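Local coordinates for protein laminarinase (Aquimarina sp., PDB 6M6P) that probably hydrolyses the beta-1,3-glucan laminarin, as a glycoside hydrolase of family 16, at residues S67-T72 with F198-M203. Residues are numbered along the deposited sequence; the frame is centred on the assembly and turned at random.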
loop_
_atom_site.group_PDB
_atom_site.type_symbol
_atom_site.label_atom_id
_atom_site.label_comp_id
_atom_site.label_asym_id
_atom_site.label_seq_id
_atom_site.Cartn_x
_atom_site.Cartn_y
_atom_site.Cartn_z
ATOM N N SER A 67 -2.179 14.612 -1.259
ATOM C CA SER A 67 -1.619 13.628 -0.321
ATOM C C SER A 67 -0.283 13.196 -0.910
ATOM O O SER A 67 0.207 13.859 -1.836
ATOM C CB SER A 67 -2.587 12.495 -0.123
ATOM O OG SER A 67 -2.031 11.446 0.674
ATOM N N THR A 68 0.280 12.134 -0.371
ATOM C CA THR A 68 1.558 11.554 -0.813
ATOM C C THR A 68 1.313 10.144 -1.349
ATOM O O THR A 68 0.466 9.403 -0.783
ATOM C CB THR A 68 2.561 11.545 0.335
ATOM O OG1 THR A 68 2.926 12.903 0.620
ATOM C CG2 THR A 68 3.754 10.677 -0.004
ATOM N N ARG A 69 2.061 9.792 -2.390
ATOM C CA ARG A 69 2.247 8.404 -2.854
ATOM C C ARG A 69 3.746 8.196 -3.021
ATOM O O ARG A 69 4.318 8.785 -3.929
ATOM C CB ARG A 69 1.483 8.153 -4.162
ATOM C CG ARG A 69 1.810 6.818 -4.825
ATOM C CD ARG A 69 0.669 6.342 -5.709
ATOM N NE ARG A 69 1.042 5.311 -6.650
ATOM C CZ ARG A 69 0.188 4.558 -7.338
ATOM N NH1 ARG A 69 -1.121 4.685 -7.179
ATOM N NH2 ARG A 69 0.656 3.656 -8.186
ATOM N N MET A 70 4.348 7.331 -2.220
ATOM C CA MET A 70 5.810 7.106 -2.282
ATOM C C MET A 70 6.052 5.628 -2.549
ATOM O O MET A 70 5.249 4.778 -2.112
ATOM C CB MET A 70 6.527 7.559 -1.005
ATOM C CG MET A 70 5.802 7.141 0.258
ATOM S SD MET A 70 6.282 8.126 1.664
ATOM C CE MET A 70 7.976 7.567 1.811
ATOM N N LYS A 71 7.117 5.340 -3.284
ATOM C CA LYS A 71 7.420 3.976 -3.733
ATOM C C LYS A 71 8.922 3.741 -3.667
ATOM O O LYS A 71 9.720 4.665 -3.804
ATOM C CB LYS A 71 6.932 3.738 -5.162
ATOM C CG LYS A 71 7.730 4.489 -6.222
ATOM C CD LYS A 71 7.105 4.451 -7.591
ATOM C CE LYS A 71 7.763 5.390 -8.578
ATOM N NZ LYS A 71 6.986 5.413 -9.834
ATOM N N THR A 72 9.274 2.475 -3.585
ATOM C CA THR A 72 10.664 2.026 -3.418
ATOM C C THR A 72 11.215 1.688 -4.813
ATOM O O THR A 72 12.380 1.333 -4.897
ATOM C CB THR A 72 10.590 0.947 -2.340
ATOM O OG1 THR A 72 11.455 1.321 -1.280
ATOM C CG2 THR A 72 10.905 -0.427 -2.862
ATOM N N PHE A 198 8.421 -4.086 -5.543
ATOM C CA PHE A 198 8.778 -2.911 -4.729
ATOM C C PHE A 198 7.580 -2.527 -3.861
ATOM O O PHE A 198 6.453 -3.003 -4.080
ATOM C CB PHE A 198 9.248 -1.753 -5.603
ATOM C CG PHE A 198 8.243 -1.266 -6.600
ATOM C CD1 PHE A 198 7.326 -0.296 -6.257
ATOM C CD2 PHE A 198 8.273 -1.734 -7.906
ATOM C CE1 PHE A 198 6.430 0.176 -7.208
ATOM C CE2 PHE A 198 7.359 -1.287 -8.843
ATOM C CZ PHE A 198 6.440 -0.327 -8.497
ATOM N N ILE A 199 7.854 -1.659 -2.906
ATOM C CA ILE A 199 6.915 -1.240 -1.851
ATOM C C ILE A 199 6.328 0.113 -2.239
ATOM O O ILE A 199 7.019 0.938 -2.865
ATOM C CB ILE A 199 7.643 -1.219 -0.502
ATOM C CG1 ILE A 199 7.918 -2.642 -0.021
ATOM C CG2 ILE A 199 6.850 -0.421 0.512
ATOM C CD1 ILE A 199 8.741 -2.737 1.261
ATOM N N LEU A 200 5.069 0.311 -1.878
ATOM C CA LEU A 200 4.396 1.626 -1.961
ATOM C C LEU A 200 3.702 1.952 -0.637
ATOM O O LEU A 200 3.259 1.036 0.096
ATOM C CB LEU A 200 3.381 1.626 -3.100
ATOM C CG LEU A 200 3.919 1.355 -4.504
ATOM C CD1 LEU A 200 3.721 -0.102 -4.884
ATOM C CD2 LEU A 200 3.217 2.256 -5.509
ATOM N N LEU A 201 3.638 3.242 -0.356
ATOM C CA LEU A 201 2.778 3.837 0.689
ATOM C C LEU A 201 1.985 4.966 0.048
ATOM O O LEU A 201 2.585 5.803 -0.643
ATOM C CB LEU A 201 3.667 4.386 1.808
ATOM C CG LEU A 201 4.255 3.341 2.748
ATOM C CD1 LEU A 201 5.252 3.985 3.706
ATOM C CD2 LEU A 201 3.133 2.630 3.510
ATOM N N ASN A 202 0.696 5.039 0.309
ATOM C CA ASN A 202 -0.082 6.212 -0.146
ATOM C C ASN A 202 -1.337 6.376 0.705
ATOM O O ASN A 202 -1.759 5.434 1.379
ATOM C CB ASN A 202 -0.448 6.076 -1.622
ATOM C CG ASN A 202 -1.528 5.042 -1.838
ATOM O OD1 ASN A 202 -1.230 3.848 -1.901
ATOM N ND2 ASN A 202 -2.774 5.497 -1.897
ATOM N N MET A 203 -1.928 7.555 0.630
ATOM C CA MET A 203 -3.311 7.798 1.082
ATOM C C MET A 203 -4.044 8.466 -0.074
ATOM O O MET A 203 -3.751 9.639 -0.330
ATOM C CB MET A 203 -3.362 8.703 2.316
ATOM C CG MET A 203 -4.788 8.997 2.758
ATOM S SD MET A 203 -4.927 9.103 4.567
ATOM C CE MET A 203 -3.975 10.589 4.860
#
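The side chains of R69 and N202 lie side by side and point the same way, the guanidinium turned 38° from the amide plane; they touch at the base, CB of R69 against CB of N202 at 3.8 Å. L200 approaches the guanidinium obliquely, CD2 lying 3.9 Å from NE of R69. The chain of R69, extended from CG to NE after a first torsion that sets CG anti to the backbone N (chi1 170°), carries NH2 out to hydrogen-bond O6 of a bound beta-D-glucopyranose. N202 is held from beyond the pair, OD1 taking the indole N-H of W100. The ring of F198 meets CB of K71 obliquely, at 4.1 Å from CE1, while the extended lysine leads on to a salt bridge with E23. R69, K71, L200 and N202 share one face of an antiparallel pair in the beta-jelly-roll sandwich of glycoside hydrolase family 16, where strand 63-71 borders strand 197-205. M70 and L201 form the hydrogen-bonded pair: N of M70 to O of L201 and N of L201 to O of M70 both measure 2.8 Å. Their side chains lie on the other side of the sheet, CG of M70 against CB of L201, and L201 packs further onto L51, F99 and V228. Past T68, whose O accepts a weak hydrogen bond from N of M203, OG of S67 donates a hydrogen bond to O of M203 at 2.7 Å, in the carbonyl plane on a lone pair.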